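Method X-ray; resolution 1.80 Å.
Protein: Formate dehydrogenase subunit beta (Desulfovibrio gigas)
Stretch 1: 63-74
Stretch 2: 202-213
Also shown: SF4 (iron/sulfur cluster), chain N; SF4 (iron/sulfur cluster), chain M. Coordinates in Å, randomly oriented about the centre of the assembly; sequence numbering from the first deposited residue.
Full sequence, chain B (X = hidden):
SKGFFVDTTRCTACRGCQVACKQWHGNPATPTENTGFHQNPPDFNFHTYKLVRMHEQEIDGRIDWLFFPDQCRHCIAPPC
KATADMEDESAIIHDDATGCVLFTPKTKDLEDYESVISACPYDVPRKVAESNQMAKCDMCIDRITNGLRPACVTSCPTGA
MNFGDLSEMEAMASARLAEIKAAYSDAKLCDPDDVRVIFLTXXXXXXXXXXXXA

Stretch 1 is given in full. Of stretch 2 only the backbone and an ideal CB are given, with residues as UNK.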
# COMPACT_ATOMS: atom_id res chain seq x y z
N ILE B 63 24.05 15.59 -2.38
CA ILE B 63 22.74 16.18 -2.59
C ILE B 63 21.86 16.11 -1.35
O ILE B 63 21.89 15.15 -0.57
CB ILE B 63 22.01 15.54 -3.82
CG1 ILE B 63 20.78 16.34 -4.20
CG2 ILE B 63 21.62 14.11 -3.53
CD1 ILE B 63 21.06 17.85 -4.43
N ASP B 64 21.08 17.16 -1.19
CA ASP B 64 20.11 17.25 -0.13
C ASP B 64 18.90 17.95 -0.75
O ASP B 64 18.97 18.50 -1.84
CB ASP B 64 20.66 18.06 1.02
CG ASP B 64 20.00 17.73 2.35
OD1 ASP B 64 18.85 17.20 2.39
OD2 ASP B 64 20.58 17.99 3.41
N TRP B 65 17.77 17.89 -0.06
CA TRP B 65 16.55 18.52 -0.53
C TRP B 65 15.94 19.22 0.67
O TRP B 65 15.50 18.57 1.62
CB TRP B 65 15.62 17.44 -1.07
CG TRP B 65 14.63 17.87 -2.07
CD1 TRP B 65 14.39 19.13 -2.53
CD2 TRP B 65 13.69 17.02 -2.74
NE1 TRP B 65 13.38 19.11 -3.46
CE2 TRP B 65 12.94 17.82 -3.61
CE3 TRP B 65 13.42 15.63 -2.69
CZ2 TRP B 65 11.92 17.29 -4.43
CZ3 TRP B 65 12.43 15.10 -3.51
CH2 TRP B 65 11.69 15.93 -4.36
N LEU B 66 15.94 20.54 0.60
CA LEU B 66 15.55 21.38 1.73
C LEU B 66 14.15 21.90 1.60
O LEU B 66 13.78 22.45 0.57
CB LEU B 66 16.51 22.58 1.87
CG LEU B 66 17.98 22.19 1.96
CD1 LEU B 66 18.88 23.43 2.16
CD2 LEU B 66 18.21 21.16 3.07
N PHE B 67 13.40 21.74 2.67
CA PHE B 67 12.00 22.09 2.69
C PHE B 67 11.72 23.23 3.69
O PHE B 67 12.29 23.26 4.77
CB PHE B 67 11.18 20.86 3.08
CG PHE B 67 11.47 19.63 2.24
CD1 PHE B 67 11.58 19.72 0.86
CD2 PHE B 67 11.64 18.39 2.83
CE1 PHE B 67 11.86 18.60 0.09
CE2 PHE B 67 11.92 17.26 2.06
CZ PHE B 67 12.01 17.36 0.69
N PHE B 68 10.79 24.10 3.32
CA PHE B 68 10.42 25.27 4.11
C PHE B 68 8.92 25.53 3.96
O PHE B 68 8.47 26.04 2.93
CB PHE B 68 11.21 26.48 3.57
CG PHE B 68 11.32 27.62 4.52
CD1 PHE B 68 12.32 27.65 5.49
CD2 PHE B 68 10.47 28.70 4.41
CE1 PHE B 68 12.43 28.75 6.38
CE2 PHE B 68 10.57 29.78 5.30
CZ PHE B 68 11.56 29.80 6.28
N PRO B 69 8.13 25.15 4.96
CA PRO B 69 6.66 25.33 4.90
C PRO B 69 6.30 26.76 5.30
O PRO B 69 5.93 27.05 6.44
CB PRO B 69 6.14 24.35 5.96
CG PRO B 69 7.27 23.99 6.80
CD PRO B 69 8.57 24.51 6.19
N ASP B 70 6.38 27.64 4.30
CA ASP B 70 6.29 29.07 4.47
C ASP B 70 4.88 29.56 4.80
O ASP B 70 3.89 28.98 4.37
CB ASP B 70 6.82 29.71 3.18
CG ASP B 70 7.37 31.07 3.38
OD1 ASP B 70 7.30 31.59 4.52
OD2 ASP B 70 7.87 31.70 2.44
N GLN B 71 4.81 30.60 5.62
CA GLN B 71 3.58 31.25 6.01
C GLN B 71 4.00 32.56 6.69
O GLN B 71 5.17 32.75 7.02
CB GLN B 71 2.78 30.39 7.01
CG GLN B 71 3.54 30.20 8.31
CD GLN B 71 2.78 29.40 9.39
OE1 GLN B 71 3.06 28.22 9.61
NE2 GLN B 71 1.85 30.06 10.09
N CYS B 72 3.03 33.44 6.93
CA CYS B 72 3.27 34.69 7.65
C CYS B 72 4.00 34.41 8.97
O CYS B 72 3.70 33.43 9.65
CB CYS B 72 1.94 35.36 7.95
SG CYS B 72 2.07 36.75 9.09
N ARG B 73 4.91 35.29 9.37
CA ARG B 73 5.68 35.07 10.60
C ARG B 73 4.99 35.61 11.85
O ARG B 73 5.48 35.42 12.93
CB ARG B 73 7.02 35.77 10.51
CG ARG B 73 7.82 35.39 9.28
CD ARG B 73 8.27 33.92 9.20
NE ARG B 73 9.32 33.79 8.20
CZ ARG B 73 9.09 33.67 6.89
NH1 ARG B 73 7.83 33.67 6.42
NH2 ARG B 73 10.11 33.57 6.07
N HIS B 74 3.88 36.31 11.65
CA HIS B 74 3.18 36.98 12.74
C HIS B 74 4.15 37.78 13.59
O HIS B 74 4.30 37.58 14.80
CB HIS B 74 2.31 35.99 13.52
CG HIS B 74 1.17 35.49 12.70
ND1 HIS B 74 -0.03 36.17 12.61
CD2 HIS B 74 1.08 34.44 11.85
CE1 HIS B 74 -0.83 35.53 11.78
NE2 HIS B 74 -0.19 34.47 11.31
N UNK B 202 18.91 24.01 9.06
CA UNK B 202 20.15 23.32 9.35
C UNK B 202 21.33 23.93 8.59
O UNK B 202 22.46 23.57 8.83
CB UNK B 202 20.01 21.84 9.01
N UNK B 203 21.04 24.84 7.68
CA UNK B 203 22.06 25.49 6.87
C UNK B 203 21.63 26.91 6.60
O UNK B 203 20.55 27.32 7.03
CB UNK B 203 22.30 24.74 5.56
N UNK B 204 22.46 27.66 5.91
CA UNK B 204 22.13 29.01 5.49
C UNK B 204 20.65 29.11 5.06
O UNK B 204 20.23 28.43 4.13
CB UNK B 204 23.05 29.44 4.35
N UNK B 205 19.87 29.91 5.80
CA UNK B 205 18.45 30.16 5.52
C UNK B 205 18.08 30.42 4.06
O UNK B 205 17.03 29.96 3.57
CB UNK B 205 17.99 31.36 6.35
N UNK B 206 18.97 31.12 3.36
CA UNK B 206 18.75 31.47 1.97
C UNK B 206 18.82 30.26 1.03
O UNK B 206 18.43 30.33 -0.14
CB UNK B 206 19.78 32.52 1.54
N UNK B 207 19.31 29.14 1.53
CA UNK B 207 19.30 27.90 0.75
C UNK B 207 17.90 27.29 0.82
O UNK B 207 17.52 26.47 -0.02
CB UNK B 207 20.35 26.91 1.26
N UNK B 208 17.14 27.69 1.82
CA UNK B 208 15.75 27.22 1.93
C UNK B 208 14.79 28.15 1.19
O UNK B 208 13.87 27.70 0.50
CB UNK B 208 15.34 27.11 3.40
N UNK B 209 15.01 29.45 1.35
CA UNK B 209 14.13 30.43 0.71
C UNK B 209 14.80 31.79 0.79
O UNK B 209 15.41 32.12 1.82
CB UNK B 209 12.75 30.46 1.37
N UNK B 210 14.73 32.54 -0.30
CA UNK B 210 15.43 33.83 -0.38
C UNK B 210 14.99 34.80 0.70
O UNK B 210 15.73 35.70 1.08
CB UNK B 210 15.21 34.47 -1.75
N UNK B 211 13.78 34.59 1.20
CA UNK B 211 13.22 35.47 2.21
C UNK B 211 12.99 34.76 3.52
O UNK B 211 12.19 35.20 4.33
CB UNK B 211 11.91 36.08 1.71
N UNK B 212 13.74 33.69 3.74
CA UNK B 212 13.72 32.97 5.01
C UNK B 212 13.99 33.87 6.21
O UNK B 212 13.31 33.75 7.23
CB UNK B 212 14.75 31.84 4.98
N UNK B 213 15.01 34.74 6.13
CA UNK B 213 15.25 35.71 7.21
C UNK B 213 15.15 37.13 6.66
O UNK B 213 15.28 37.33 5.46
CB UNK B 213 16.62 35.48 7.85
FE1 SF4 N . 4.91 40.11 6.67
FE2 SF4 N . 3.25 38.51 8.19
FE3 SF4 N . 5.31 40.09 9.41
FE4 SF4 N . 3.11 41.32 8.29
S1 SF4 N . 3.13 39.91 10.19
S2 SF4 N . 5.18 41.96 8.00
S3 SF4 N . 2.66 39.89 6.47
S4 SF4 N . 5.56 38.24 7.92
FE1 SF4 M . -3.73 28.38 9.98
FE2 SF4 M . -1.30 27.27 9.35
FE3 SF4 M . -1.69 30.00 9.10
FE4 SF4 M . -2.90 28.24 7.36
S1 SF4 M . -0.63 28.58 7.70
S2 SF4 M . -3.82 30.04 8.44
S3 SF4 M . -3.33 26.47 8.61
S4 SF4 M . -1.82 28.90 11.08

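Position 202 points its CB toward stretch 1 but has nothing of it within 5.5 Å, so the strand sets no demand; many side chains would serve, and the residue is Ala 202. At 203 the CB also points toward the strand, 5.0 Å from Leu 66 CD1, with the carboxylate of Asp 64 beyond. A side chain that packs on the leucine and carries a polar group to face the carboxylate, directly or through water, would suit. His 203 packs on Leu 66, its CD2 lying 4.2 Å from Leu 66 CD2, and meets the carboxylate only through a water, which bridges His 203 NE2 (2.7 Å) to Asp 64 OD2, to which the water donates at 2.5 Å.

Position 204 points away, and a side chain with an acceptor able to reach the backbone N two residues on would fit, Asn, Asp, Ser or Thr among them: Asn 204 OD1 accepts from the backbone N of position 206 at 3.1 Å. At 205, phi of -44° permits proline, found here as Pro 205. Position 206 is out of reach and tolerant; it is Lys 206. Position 207 looks sideways, yet its CB is already 3.9 Å from Leu 66 CD1; this fixes little beyond a CB, an apolar residue being one good choice, and Leu 207 makes the contact through its CB.

At position 208 the CB points toward the strand, 3.7 Å from Phe 68 CD1 and 4.9 Å from Leu 66 CB, which asks for a large apolar or aromatic group. Tyr 208, with chi1 m, has the largest area covered by the other stretch of any residue in stretch 2. It lays a ring face against Leu 66, whose CB sits 4.0 Å from the ring centroid in a CH-pi contact. The ring edge meets the strand backbone, Tyr 208 CD2 being 3.4 Å from Phe 67 O. Its hydroxyl adds a second role: Tyr 208 OH accepts from Ala 202 N at 3.0 Å, tying the segment to its own start.

At 209 the CB is 4.2 Å from Phe 68 CD2 and 5.1 Å from Asp 70 OD2, so an apolar stem with a polar end is sensible. His 209 places its CB over one face of the Phe 68 ring; its CD2 comes within 3.3 Å of Asp 70 OD2, but the two side chains form no hydrogen bond.

Position 210, within the type I turn from 209 to 212, is out of reach and accepts most polar residues; it is Glu 210. At 211 the CB looks sideways, 5.3 Å from Arg 73 NH2, leaving wide choice. Tyr 211 leads its ring end away.

Position 212 has its CB 4.0 Å from Phe 68 CZ, favouring a small apolar residue. Ala 212 packs there, while its O takes a weak hydrogen bond from Arg 73 NH2 (3.4 Å). Position 213 points away, where stretch 1 sets no demand and most residues would do; it is Val 213.

Stretch 2 (202-213) AHNPKLYHEYAV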
# COMPACT_ATOMS: atom_id res chain seq x y z
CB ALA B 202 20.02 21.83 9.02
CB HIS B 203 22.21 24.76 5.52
CG HIS B 203 22.25 23.28 5.64
ND1 HIS B 203 23.42 22.57 5.75
CD2 HIS B 203 21.25 22.36 5.71
CE1 HIS B 203 23.15 21.28 5.87
NE2 HIS B 203 21.84 21.13 5.85
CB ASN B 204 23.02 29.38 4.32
CG ASN B 204 22.66 30.71 3.69
OD1 ASN B 204 21.88 31.47 4.25
ND2 ASN B 204 23.25 30.99 2.52
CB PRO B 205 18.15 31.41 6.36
CG PRO B 205 19.02 31.26 7.55
CD PRO B 205 20.30 30.57 7.05
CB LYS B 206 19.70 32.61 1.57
CG LYS B 206 19.27 33.98 2.16
CD LYS B 206 20.27 35.09 1.82
CE LYS B 206 19.83 36.44 2.35
NZ LYS B 206 19.35 36.38 3.77
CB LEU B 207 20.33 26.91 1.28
CG LEU B 207 21.77 27.36 1.08
CD1 LEU B 207 22.72 26.43 1.76
CD2 LEU B 207 22.06 27.45 -0.39
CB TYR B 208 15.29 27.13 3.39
CG TYR B 208 15.97 26.05 4.20
CD1 TYR B 208 17.30 26.17 4.60
CD2 TYR B 208 15.27 24.91 4.59
CE1 TYR B 208 17.92 25.17 5.35
CE2 TYR B 208 15.87 23.92 5.36
CZ TYR B 208 17.19 24.05 5.73
OH TYR B 208 17.79 23.04 6.49
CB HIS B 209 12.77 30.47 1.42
CG HIS B 209 11.82 31.47 0.85
ND1 HIS B 209 11.65 31.63 -0.51
CD2 HIS B 209 10.99 32.35 1.45
CE1 HIS B 209 10.73 32.56 -0.72
NE2 HIS B 209 10.32 33.02 0.46
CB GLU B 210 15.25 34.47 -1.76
CG GLU B 210 13.80 34.72 -2.18
CD GLU B 210 13.70 35.28 -3.62
OE1 GLU B 210 14.64 35.97 -4.09
OE2 GLU B 210 12.68 35.00 -4.29
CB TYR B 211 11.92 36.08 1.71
CG TYR B 211 12.04 36.85 0.42
CD1 TYR B 211 12.92 37.92 0.30
CD2 TYR B 211 11.27 36.52 -0.68
CE1 TYR B 211 13.02 38.64 -0.89
CE2 TYR B 211 11.35 37.23 -1.85
CZ TYR B 211 12.22 38.28 -1.96
OH TYR B 211 12.30 38.99 -3.15
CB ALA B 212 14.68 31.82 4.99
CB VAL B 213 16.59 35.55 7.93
CG1 VAL B 213 16.70 34.19 8.58
CG2 VAL B 213 17.75 35.80 6.98
O HOH W 1 20.47 18.81 5.81
O HOH W 2 12.84 25.11 0.91
O HOH W 3 11.91 34.33 9.52
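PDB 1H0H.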